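Local coordinates for phage integrase (PDB 3JU0), which probably binds DNA, this piece being the N-terminal arm-type binding domain of a longer integrase of the tyrosine recombinase family, at residues S6-A11 with M26-H31; K36-S41 with P57-A62; L51-Y56 with K84-N89; L61-Q66 with K90-K95; K73-A76 with D80-A83. All blocks are in the same frame, centred on the assembly; numbering follows the deposited sequence.

Contact 1 (S6-A11 with M26-H31)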
# COMPACT_ATOMS: atom_id res chain seq x y z
N SER A 6 -13.60 5.04 -5.63
CA SER A 6 -14.57 4.17 -6.26
C SER A 6 -13.92 2.97 -7.02
O SER A 6 -14.43 1.85 -6.97
CB SER A 6 -15.54 5.02 -7.12
OG SER A 6 -14.99 5.23 -8.39
N LYS A 7 -12.81 3.17 -7.74
CA LYS A 7 -12.18 2.07 -8.45
C LYS A 7 -11.72 1.03 -7.43
O LYS A 7 -11.84 -0.16 -7.65
CB LYS A 7 -11.03 2.57 -9.30
CG LYS A 7 -11.50 3.50 -10.48
CD LYS A 7 -10.33 3.77 -11.39
N VAL A 8 -11.18 1.51 -6.30
CA VAL A 8 -10.74 0.60 -5.25
C VAL A 8 -11.87 -0.20 -4.68
O VAL A 8 -11.76 -1.41 -4.58
CB VAL A 8 -9.97 1.36 -4.17
CG1 VAL A 8 -9.66 0.45 -2.98
CG2 VAL A 8 -8.71 1.97 -4.73
N LYS A 9 -12.96 0.47 -4.32
CA LYS A 9 -14.13 -0.18 -3.72
C LYS A 9 -14.74 -1.18 -4.68
O LYS A 9 -15.15 -2.28 -4.25
CB LYS A 9 -15.16 0.88 -3.33
CG LYS A 9 -16.35 0.35 -2.59
CD LYS A 9 -17.29 1.50 -2.30
CE LYS A 9 -18.16 1.24 -1.08
NZ LYS A 9 -18.12 -0.22 -0.82
N ASN A 10 -14.85 -0.79 -5.96
CA ASN A 10 -15.60 -1.58 -6.91
C ASN A 10 -14.80 -2.72 -7.60
O ASN A 10 -15.41 -3.58 -8.29
CB ASN A 10 -16.21 -0.64 -7.93
CG ASN A 10 -17.26 0.30 -7.34
OD1 ASN A 10 -17.93 -0.00 -6.35
ND2 ASN A 10 -17.47 1.41 -8.04
N ALA A 11 -13.49 -2.77 -7.41
CA ALA A 11 -12.68 -3.82 -7.95
C ALA A 11 -13.16 -5.17 -7.44
O ALA A 11 -13.41 -5.33 -6.24
CB ALA A 11 -11.20 -3.62 -7.64
N MET A 26 3.35 2.23 -5.85
CA MET A 26 2.23 1.64 -5.03
C MET A 26 1.14 1.03 -5.86
O MET A 26 0.75 1.56 -6.91
CB MET A 26 1.65 2.66 -4.08
CG MET A 26 0.80 1.99 -3.04
SD MET A 26 0.09 3.12 -1.85
CE MET A 26 -1.25 3.88 -2.79
N HIS A 27 0.63 -0.09 -5.40
CA HIS A 27 -0.48 -0.75 -6.09
C HIS A 27 -1.40 -1.36 -5.05
O HIS A 27 -1.02 -1.62 -3.90
CB HIS A 27 -0.04 -1.82 -7.06
CG HIS A 27 0.78 -2.93 -6.52
ND1 HIS A 27 0.26 -4.13 -6.07
CD2 HIS A 27 2.11 -3.06 -6.46
CE1 HIS A 27 1.26 -4.93 -5.70
NE2 HIS A 27 2.38 -4.31 -5.96
N LEU A 28 -2.63 -1.61 -5.48
CA LEU A 28 -3.57 -2.47 -4.75
C LEU A 28 -3.50 -3.87 -5.37
O LEU A 28 -3.66 -4.04 -6.55
CB LEU A 28 -4.97 -1.89 -4.88
CG LEU A 28 -6.07 -2.57 -4.08
CD1 LEU A 28 -5.89 -2.14 -2.63
CD2 LEU A 28 -7.41 -2.22 -4.63
N LEU A 29 -3.30 -4.87 -4.54
CA LEU A 29 -3.37 -6.26 -4.91
C LEU A 29 -4.76 -6.75 -4.58
O LEU A 29 -5.18 -6.73 -3.40
CB LEU A 29 -2.29 -7.07 -4.18
CG LEU A 29 -2.19 -8.54 -4.60
CD1 LEU A 29 -1.59 -8.67 -6.07
CD2 LEU A 29 -1.32 -9.25 -3.62
N VAL A 30 -5.48 -7.18 -5.61
CA VAL A 30 -6.84 -7.68 -5.45
C VAL A 30 -6.73 -9.20 -5.56
O VAL A 30 -6.36 -9.75 -6.62
CB VAL A 30 -7.77 -7.15 -6.55
CG1 VAL A 30 -9.21 -7.62 -6.37
CG2 VAL A 30 -7.75 -5.63 -6.57
N HIS A 31 -6.96 -9.87 -4.43
CA HIS A 31 -6.66 -11.29 -4.31
C HIS A 31 -7.91 -12.12 -4.54
O HIS A 31 -9.02 -11.67 -4.31
CB HIS A 31 -6.05 -11.53 -2.91
CG HIS A 31 -5.31 -12.83 -2.78
ND1 HIS A 31 -5.96 -14.02 -2.56
CD2 HIS A 31 -3.99 -13.13 -2.79
CE1 HIS A 31 -5.09 -14.99 -2.42
NE2 HIS A 31 -3.87 -14.49 -2.60

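Contact 2 (K36-S41 with P57-A62)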
# COMPACT_ATOMS: atom_id res chain seq x y z
N LYS A 36 -7.99 -7.22 -0.25
CA LYS A 36 -7.38 -6.12 -1.04
C LYS A 36 -6.21 -5.53 -0.23
O LYS A 36 -6.44 -5.07 0.88
CB LYS A 36 -8.46 -5.09 -1.35
CG LYS A 36 -9.49 -5.49 -2.39
CD LYS A 36 -10.57 -4.52 -2.56
CE LYS A 36 -11.46 -4.88 -3.74
NZ LYS A 36 -12.72 -4.03 -3.81
N TYR A 37 -4.99 -5.69 -0.78
CA TYR A 37 -3.76 -5.41 -0.09
C TYR A 37 -3.06 -4.22 -0.70
O TYR A 37 -2.86 -4.20 -1.89
CB TYR A 37 -2.76 -6.61 -0.13
CG TYR A 37 -3.29 -7.91 0.37
CD1 TYR A 37 -4.05 -8.74 -0.43
CD2 TYR A 37 -2.96 -8.37 1.62
CE1 TYR A 37 -4.53 -9.95 0.01
CE2 TYR A 37 -3.46 -9.58 2.09
CZ TYR A 37 -4.28 -10.37 1.32
OH TYR A 37 -4.72 -11.62 1.78
N TRP A 38 -2.65 -3.26 0.12
CA TRP A 38 -1.80 -2.16 -0.38
C TRP A 38 -0.35 -2.59 -0.30
O TRP A 38 0.12 -3.08 0.73
CB TRP A 38 -1.96 -0.92 0.44
CG TRP A 38 -3.34 -0.33 0.44
CD1 TRP A 38 -4.23 -0.35 1.45
CD2 TRP A 38 -3.97 0.31 -0.66
NE1 TRP A 38 -5.38 0.31 1.07
CE2 TRP A 38 -5.24 0.74 -0.22
CE3 TRP A 38 -3.57 0.60 -1.97
CZ2 TRP A 38 -6.16 1.39 -1.09
CZ3 TRP A 38 -4.49 1.28 -2.81
CH2 TRP A 38 -5.73 1.68 -2.34
N ARG A 39 0.36 -2.36 -1.40
CA ARG A 39 1.77 -2.75 -1.52
C ARG A 39 2.59 -1.66 -2.15
O ARG A 39 2.13 -1.00 -3.08
CB ARG A 39 1.93 -4.00 -2.38
CG ARG A 39 1.42 -5.27 -1.76
CD ARG A 39 0.54 -5.14 -0.70
NE ARG A 39 0.74 -6.31 0.14
CZ ARG A 39 0.32 -6.47 1.40
NH1 ARG A 39 -0.35 -5.50 2.19
NH2 ARG A 39 0.62 -7.64 1.85
N LEU A 40 3.84 -1.57 -1.71
CA LEU A 40 4.79 -0.64 -2.32
C LEU A 40 6.01 -1.41 -2.85
O LEU A 40 6.71 -2.14 -2.09
CB LEU A 40 5.28 0.41 -1.30
CG LEU A 40 6.36 1.36 -1.80
CD1 LEU A 40 5.77 2.25 -2.89
CD2 LEU A 40 6.93 2.18 -0.70
N SER A 41 6.31 -1.24 -4.12
CA SER A 41 7.55 -1.77 -4.69
C SER A 41 8.65 -0.73 -4.51
O SER A 41 8.44 0.49 -4.80
CB SER A 41 7.28 -2.07 -6.15
OG SER A 41 8.44 -2.56 -6.81
N PRO A 57 -10.60 -2.38 3.60
CA PRO A 57 -10.90 -0.98 3.83
C PRO A 57 -10.38 -0.45 5.18
O PRO A 57 -10.62 0.67 5.48
CB PRO A 57 -12.45 -0.97 3.82
CG PRO A 57 -12.74 -2.28 4.39
CD PRO A 57 -11.77 -3.24 3.86
N ALA A 58 -9.62 -1.25 5.94
CA ALA A 58 -8.98 -0.76 7.19
C ALA A 58 -8.11 0.45 6.89
O ALA A 58 -8.08 1.44 7.66
CB ALA A 58 -8.25 -1.87 7.84
N VAL A 59 -7.45 0.38 5.75
CA VAL A 59 -6.58 1.42 5.23
C VAL A 59 -7.20 1.91 3.90
O VAL A 59 -7.33 1.18 2.94
CB VAL A 59 -5.17 0.82 5.01
CG1 VAL A 59 -4.24 1.85 4.37
CG2 VAL A 59 -4.60 0.25 6.34
N SER A 60 -7.56 3.17 3.86
CA SER A 60 -8.14 3.77 2.66
C SER A 60 -7.09 4.11 1.62
O SER A 60 -5.90 4.03 1.90
CB SER A 60 -8.84 5.06 2.97
OG SER A 60 -7.98 6.10 3.39
N LEU A 61 -7.50 4.50 0.45
CA LEU A 61 -6.57 4.96 -0.55
C LEU A 61 -5.74 6.16 -0.08
O LEU A 61 -4.51 6.17 -0.22
CB LEU A 61 -7.37 5.32 -1.83
CG LEU A 61 -6.57 5.99 -2.96
CD1 LEU A 61 -5.40 5.18 -3.48
CD2 LEU A 61 -7.47 6.35 -4.15
N ALA A 62 -6.39 7.11 0.55
CA ALA A 62 -5.66 8.24 1.15
C ALA A 62 -4.67 7.79 2.21
O ALA A 62 -3.51 8.30 2.28
CB ALA A 62 -6.60 9.26 1.69

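Contact 3 (L51-Y56 with K84-N89)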
# COMPACT_ATOMS: atom_id res chain seq x y z
N LEU A 51 6.78 -4.06 -0.03
CA LEU A 51 6.36 -3.63 1.33
C LEU A 51 4.84 -3.71 1.45
O LEU A 51 4.12 -3.09 0.66
CB LEU A 51 6.76 -2.15 1.54
CG LEU A 51 6.72 -1.58 2.91
CD1 LEU A 51 7.78 -2.31 3.78
CD2 LEU A 51 7.03 -0.09 2.93
N ALA A 52 4.37 -4.38 2.48
CA ALA A 52 2.96 -4.31 2.82
C ALA A 52 2.61 -3.01 3.55
O ALA A 52 3.25 -2.65 4.56
CB ALA A 52 2.65 -5.48 3.74
N LEU A 53 1.65 -2.27 3.02
CA LEU A 53 1.20 -1.03 3.61
C LEU A 53 -0.12 -1.17 4.35
O LEU A 53 -0.53 -0.25 5.02
CB LEU A 53 1.08 0.08 2.59
CG LEU A 53 2.32 0.47 1.82
CD1 LEU A 53 1.95 1.50 0.74
CD2 LEU A 53 3.33 1.02 2.74
N GLY A 54 -0.78 -2.28 4.26
CA GLY A 54 -2.06 -2.43 4.94
C GLY A 54 -3.12 -3.06 4.06
O GLY A 54 -2.86 -3.44 2.92
N VAL A 55 -4.31 -3.15 4.65
CA VAL A 55 -5.45 -3.87 4.06
C VAL A 55 -6.60 -2.91 3.88
O VAL A 55 -7.02 -2.30 4.83
CB VAL A 55 -5.84 -5.07 4.98
CG1 VAL A 55 -7.11 -5.71 4.51
CG2 VAL A 55 -4.69 -6.07 4.99
N TYR A 56 -7.20 -2.88 2.69
CA TYR A 56 -8.42 -2.12 2.47
C TYR A 56 -9.63 -2.97 2.95
O TYR A 56 -9.67 -4.16 2.66
CB TYR A 56 -8.55 -1.84 0.96
CG TYR A 56 -9.80 -1.11 0.55
CD1 TYR A 56 -9.90 0.26 0.59
CD2 TYR A 56 -10.92 -1.82 0.16
CE1 TYR A 56 -11.08 0.92 0.26
CE2 TYR A 56 -12.06 -1.16 -0.22
CZ TYR A 56 -12.14 0.18 -0.16
OH TYR A 56 -13.30 0.80 -0.57
N LYS A 84 9.63 -0.62 9.71
CA LYS A 84 8.59 0.19 10.33
C LYS A 84 7.32 -0.64 10.64
O LYS A 84 6.86 -1.45 9.78
CB LYS A 84 8.18 1.31 9.35
CG LYS A 84 7.02 2.17 9.80
CD LYS A 84 7.33 2.97 10.94
CE LYS A 84 6.18 3.97 11.16
NZ LYS A 84 6.51 4.85 12.27
N LYS A 85 6.72 -0.43 11.81
CA LYS A 85 5.37 -0.95 12.10
C LYS A 85 4.37 -0.06 11.39
O LYS A 85 4.15 1.04 11.80
CB LYS A 85 5.09 -0.95 13.62
CG LYS A 85 3.67 -1.40 13.97
CD LYS A 85 3.50 -1.46 15.51
CE LYS A 85 3.60 -2.85 15.92
NZ LYS A 85 2.26 -3.41 15.55
N GLN A 86 3.74 -0.57 10.33
CA GLN A 86 2.90 0.30 9.52
C GLN A 86 1.72 0.84 10.29
O GLN A 86 1.25 1.93 10.03
CB GLN A 86 2.39 -0.43 8.26
CG GLN A 86 3.43 -0.73 7.22
CD GLN A 86 4.13 0.51 6.70
OE1 GLN A 86 5.37 0.49 6.50
NE2 GLN A 86 3.41 1.58 6.59
N ALA A 87 1.21 0.04 11.21
CA ALA A 87 0.12 0.47 12.05
C ALA A 87 0.36 1.70 12.90
O ALA A 87 -0.57 2.37 13.34
CB ALA A 87 -0.35 -0.68 12.91
N ASP A 88 1.62 2.04 13.12
CA ASP A 88 1.89 3.27 13.83
C ASP A 88 1.48 4.51 13.03
O ASP A 88 1.38 5.64 13.58
CB ASP A 88 3.38 3.27 14.19
CG ASP A 88 3.65 2.44 15.43
OD1 ASP A 88 2.68 1.99 16.07
OD2 ASP A 88 4.83 2.24 15.78
N ASN A 89 1.27 4.35 11.72
CA ASN A 89 0.65 5.37 10.92
C ASN A 89 -0.85 5.39 11.13
O ASN A 89 -1.59 4.59 10.58
CB ASN A 89 0.89 5.09 9.43
CG ASN A 89 2.33 5.25 9.04
OD1 ASN A 89 2.85 6.38 8.98
ND2 ASN A 89 2.95 4.16 8.68

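Contact 4 (L61-Q66 with K90-K95)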
# COMPACT_ATOMS: atom_id res chain seq x y z
N LEU A 61 -7.50 4.50 0.45
CA LEU A 61 -6.57 4.96 -0.55
C LEU A 61 -5.74 6.16 -0.08
O LEU A 61 -4.51 6.17 -0.22
CB LEU A 61 -7.37 5.32 -1.83
CG LEU A 61 -6.57 5.99 -2.96
CD1 LEU A 61 -5.40 5.18 -3.48
CD2 LEU A 61 -7.47 6.35 -4.15
N ALA A 62 -6.39 7.11 0.55
CA ALA A 62 -5.66 8.24 1.15
C ALA A 62 -4.67 7.79 2.21
O ALA A 62 -3.51 8.30 2.28
CB ALA A 62 -6.60 9.26 1.69
N ASP A 63 -5.09 6.89 3.09
CA ASP A 63 -4.22 6.35 4.08
C ASP A 63 -2.99 5.61 3.46
O ASP A 63 -1.85 5.75 3.90
CB ASP A 63 -4.94 5.33 4.95
CG ASP A 63 -6.06 5.87 5.81
OD1 ASP A 63 -5.95 7.00 6.35
OD2 ASP A 63 -7.02 5.02 6.04
N ALA A 64 -3.23 4.87 2.40
CA ALA A 64 -2.21 4.13 1.72
C ALA A 64 -1.17 5.08 1.09
O ALA A 64 0.02 4.85 1.20
CB ALA A 64 -2.78 3.22 0.68
N ARG A 65 -1.64 6.15 0.48
CA ARG A 65 -0.74 7.19 -0.08
C ARG A 65 0.07 7.83 1.04
O ARG A 65 1.27 8.10 0.83
CB ARG A 65 -1.51 8.21 -0.92
CG ARG A 65 -2.11 7.65 -2.16
CD ARG A 65 -2.98 8.62 -2.89
NE ARG A 65 -3.39 8.11 -4.17
CZ ARG A 65 -4.45 8.53 -4.83
NH1 ARG A 65 -5.25 9.43 -4.30
NH2 ARG A 65 -4.72 8.00 -5.99
N GLN A 66 -0.52 8.03 2.22
CA GLN A 66 0.24 8.58 3.35
C GLN A 66 1.32 7.64 3.80
O GLN A 66 2.48 8.06 4.10
CB GLN A 66 -0.75 8.89 4.51
CG GLN A 66 -0.11 9.31 5.78
CD GLN A 66 0.64 10.57 5.67
OE1 GLN A 66 1.58 10.81 6.46
NE2 GLN A 66 0.29 11.41 4.69
N LYS A 90 -1.34 6.28 11.96
CA LYS A 90 -2.78 6.27 12.25
C LYS A 90 -3.56 6.59 11.00
O LYS A 90 -3.15 7.44 10.16
CB LYS A 90 -3.13 7.28 13.35
CG LYS A 90 -2.47 6.97 14.65
N THR A 91 -4.69 5.92 10.83
CA THR A 91 -5.49 6.15 9.65
C THR A 91 -6.43 7.32 9.86
O THR A 91 -6.63 7.82 10.98
CB THR A 91 -6.36 4.94 9.30
OG1 THR A 91 -7.28 4.71 10.40
CG2 THR A 91 -5.54 3.72 9.02
N ILE A 92 -7.00 7.79 8.78
CA ILE A 92 -7.85 8.97 8.89
C ILE A 92 -9.02 8.71 9.87
O ILE A 92 -9.32 9.55 10.76
CB ILE A 92 -8.34 9.46 7.50
CG1 ILE A 92 -7.19 10.01 6.64
CG2 ILE A 92 -9.43 10.50 7.74
CD1 ILE A 92 -7.51 10.12 5.16
N GLN A 93 -9.66 7.54 9.73
CA GLN A 93 -10.70 7.09 10.67
C GLN A 93 -10.26 6.90 12.11
O GLN A 93 -11.02 7.21 13.03
CB GLN A 93 -11.27 5.75 10.25
N GLU A 94 -9.08 6.30 12.30
CA GLU A 94 -8.54 6.15 13.63
C GLU A 94 -8.41 7.52 14.23
O GLU A 94 -8.67 7.68 15.42
CB GLU A 94 -7.20 5.41 13.59
CG GLU A 94 -7.41 3.90 13.45
CD GLU A 94 -6.14 3.16 13.16
OE1 GLU A 94 -5.07 3.85 13.07
OE2 GLU A 94 -6.23 1.91 13.03
N LYS A 95 -8.04 8.52 13.42
CA LYS A 95 -7.94 9.91 13.87
C LYS A 95 -9.26 10.42 14.46
O LYS A 95 -9.31 11.02 15.53
CB LYS A 95 -7.55 10.80 12.69
CG LYS A 95 -6.05 10.87 12.46
CD LYS A 95 -5.37 9.55 12.78
O HOH W 1 -9.23 5.79 7.24
O HOH W 2 -3.71 8.46 7.09

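Contact 5 (K73-A76 with D80-A83)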
# COMPACT_ATOMS: atom_id res chain seq x y z
N LYS A 73 10.01 8.60 2.71
CA LYS A 73 10.85 9.39 3.63
C LYS A 73 11.90 8.50 4.30
O LYS A 73 13.07 8.89 4.45
CB LYS A 73 10.02 10.13 4.66
CG LYS A 73 9.17 11.21 4.06
CD LYS A 73 8.37 11.89 5.24
CE LYS A 73 7.14 12.49 4.94
NZ LYS A 73 6.72 12.85 6.40
N LEU A 74 11.50 7.31 4.76
CA LEU A 74 12.48 6.41 5.36
C LEU A 74 13.56 6.03 4.36
O LEU A 74 14.73 6.08 4.67
CB LEU A 74 11.84 5.12 5.94
CG LEU A 74 10.99 5.32 7.17
CD1 LEU A 74 10.32 4.04 7.57
CD2 LEU A 74 11.80 5.83 8.33
N LEU A 75 13.19 5.64 3.15
CA LEU A 75 14.11 5.34 2.11
C LEU A 75 15.11 6.47 1.90
O LEU A 75 16.34 6.23 1.72
CB LEU A 75 13.41 4.97 0.82
CG LEU A 75 12.75 3.59 0.83
CD1 LEU A 75 11.68 3.48 -0.27
CD2 LEU A 75 13.77 2.46 0.66
N ALA A 76 14.58 7.69 1.83
CA ALA A 76 15.45 8.86 1.67
C ALA A 76 16.45 9.07 2.81
O ALA A 76 17.50 9.65 2.56
CB ALA A 76 14.65 10.11 1.42
N ASP A 80 15.63 1.11 5.81
CA ASP A 80 14.75 0.12 5.15
C ASP A 80 13.32 0.27 5.69
O ASP A 80 13.07 0.15 6.89
CB ASP A 80 15.22 -1.29 5.51
CG ASP A 80 14.57 -2.37 4.61
OD1 ASP A 80 13.47 -2.08 4.08
OD2 ASP A 80 15.19 -3.45 4.38
N PRO A 81 12.35 0.61 4.83
CA PRO A 81 11.04 0.88 5.31
C PRO A 81 10.33 -0.36 5.84
O PRO A 81 9.35 -0.23 6.55
CB PRO A 81 10.34 1.51 4.10
CG PRO A 81 11.01 0.92 2.99
CD PRO A 81 12.45 0.83 3.39
N SER A 82 10.86 -1.54 5.56
CA SER A 82 10.29 -2.78 6.16
C SER A 82 10.51 -2.87 7.67
O SER A 82 9.86 -3.68 8.33
CB SER A 82 10.80 -4.01 5.48
OG SER A 82 12.15 -4.23 5.74
N ALA A 83 11.32 -1.97 8.21
CA ALA A 83 11.59 -2.01 9.66
C ALA A 83 10.52 -1.30 10.42
O ALA A 83 10.40 -1.46 11.61
CB ALA A 83 12.93 -1.37 9.98

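Contact 1 (S6-A11 with M26-H31)
Helix 5-10 of the arm-type binding domain lies against the four-stranded antiparallel sheet here, and V8 of the helix and A11 just after its end meet L28 and V30 of the inner strand 26-30. Both pairings are wholly apolar, and no hydrogen bond crosses the interface. V8 and A11 are three positions apart, close to one helical turn, while L28 and V30 are alternate residues of a strand; both pairs can therefore face the same seam. One methyl does the work on each side of the first pair: CG1 of V8 lies 3.9 Å from CD2 of L28, the two side chains slanting across one another. The valine branch gets there because CG1 lies opposite the backbone N (chi1 173°), and the long leucine chain spans a gap in which the CA atoms of V8 and L28 stay 7.8 Å apart. W38 packs against both V8 and L28, and Y56 against V8.

At the end of the helix, A11 is the first residue to leave helical backbone angles. Its CB points toward the strand, and it also touches Y18 and L20 of the edge strand. The carbonyl oxygens of V8 and A11 accept hydrogen bonds from the ammonium group of K36, where its positive charge would suit the helix's C-terminal end. Beside this polar site the apolar seam closes with CB of A11 4.1 Å from CG2 of V30.

Contact 2 (K36-S41 with P57-A62)
The indole of W38 has A64 CB over one face and L28 over the other, and at its edge, in the ring plane, stands the carbonyl oxygen of V59. The edge contact is a hydrogen bond: NE1 reaches V59 O over 2.8 Å with an N-H...O angle of 160°, although seen from the oxygen the donor stands well above the carbonyl plane. A second flat group, the guanidinium of R39, has CB of Y37 over one face, and its NH1 donates to W38 O at 2.9 Å.

W38 of strand 36-44 thus packs on the turn that leads from strand 47-56, past the cis peptide bond before P57, into helix 61-76. Tryptophan suits this buried place: its broad apolar rings pack between sheet and helix while its one N-H satisfies the carbonyl of V59. S60 is the N-cap of the helix, and its OG caps a backbone N in the first turn. V59 and L61 lie on the same side of the indole plane as A64. CG1 of V59 sits 3.7 Å from CD1 of W38, at the pyrrole end. L61 keeps to the six-membered ring, its chain crossing the tryptophan at about a right angle and its CD1 3.7 Å from CH2 of W38.

Contact 3 (L51-Y56 with K84-N89)
Q86 reaches from the loop after helix 61-76 to L51, A52 and L53 of the edge strand 47-56. Its CB points toward the strand, and CG lies beside the backbone N (chi1 -70°), which brings the CG methylene to 3.3 Å from the carbonyl oxygen of A52. A second bend at chi2, -59°, folds the chain so that the amide carbon CD stays near the same A52 O, at 3.9 Å. The two ends of the amide then part: OE1 is 4.0 Å from CD2 of L51, and NE2 is 3.9 Å from CD2 of L53. Glutamine is apt at this partly exposed position because its length lets the CG methylene pack on A52 O while the amide end lies between the methyls of both leucines; no hydrogen bond crosses to the strand.

The backbone around Q86 is held by its own short 3-10 turn. Q86 O accepts from both N89 N, at 3.0 Å, and N89 ND2, at 3.1 Å, the two donors coming from the same face of the carbonyl plane. R67 of helix 61-76 touches Q86 and donates to L53 O and N89 O, so this loop lies across the helix and the outer strand of the sheet together.

Contact 4 (L61-Q66 with K90-K95)
T91 is the first residue of its segment to touch helix 61-76: its CB lies 3.3 Å from OD2 of D63, with CG2 close by. It is also the N-cap of helix 92-95. Its OG1 accepts from E94 N at 3.1 Å, and its own backbone N donates to E94 OE1, also at 3.1 Å, the reciprocal pairing called a capping box. Threonine fits such a place because it offers a hydroxyl for the cap, while CB and CG2 pack on the D63 carboxylate.

I92 follows with the one direct hydrogen bond between the segments. Its backbone N gives D63 OD1 a bond of 2.8 Å, at an N-H...O angle of 155°, arriving on the syn side of the carboxylate and only slightly out of its plane. The isoleucine side chain runs on over the same oxygen until CD1 comes to 3.7 Å from CB of A62, a methyl-to-methyl contact between two exposed residues. Q93 is reached through water: a molecule accepts from Q93 N and donates to D63 OD2 at 2.6 Å.

D63 OD2 accepts from S60 N as well, so a single carboxylate serves the N-terminal ends of two helices. Its negative charge sits where the amide groups at the start of helix 92-95 point, an arrangement that would favour the ionised aspartate and probably stabilises this short helix electrostatically.

Contact 5 (K73-A76 with D80-A83)
P81 packs against L74 and L75 in the turn where helix 61-76 ends and the chain doubles back into a short 3-10 segment, 81-83. Both leucines carry CG beside the backbone N and continue extended, yet they come to the proline from different places on the helix. L75 (chi1 -73°) reaches obliquely across the pyrrolidine ring, with CD2 only 3.4 Å from CD of P81, closer than usual for two carbons. Its branch carbon CG lies 3.8 Å from the CG of P81, so the branch point as well as CD2 rests on the CD-CG edge of the ring. L74 points toward the loop and touches the proline at its backbone side, CD1 lying 4.0 Å from P81 CA. The buried proline suits this spot since its fixed ring gives a rigid apolar surface and a backbone shape that fits the start of a 3-10 turn.

The preceding residue sets the turn. The CB of D80 points away from the helix, and its carboxylate carbon lies opposite the backbone N (chi1 -166°), which places OD1 as an acceptor for the chain ahead. Y42 of strand 36-44 donates its hydroxyl to that OD1 and also packs on L75 and P81, tying the turn to the sheet. The main chain adds a bond from A83 N to D80 O of 3.0 Å. The Asx turn itself is made by S82 N, which meets D80 OD1 over 3.0 Å, from above the carboxylate plane, at an N-H...O angle of 164°.

How the contacts relate
Contacts 1, 2 and 3 all reach the same antiparallel sheet, by way of strands 26-30, 36-44 and 47-56, which are neighbours in that order; contacts 1 and 2 have centres about 8 Å apart, as have contacts 2 and 3. Helix 61-76 links the others: contact 2 shares L61 and A62 with contact 4 at its start, while contact 5 lies at its far end, with centres about 18 Å from contact 4. Contact 5 is nested in the chain loop closed by contact 3 and touches it, CD1 of L51 lying 3.5 Å from CA of S82. Contacts 1 and 5 stay farthest apart, about 24 Å between centres.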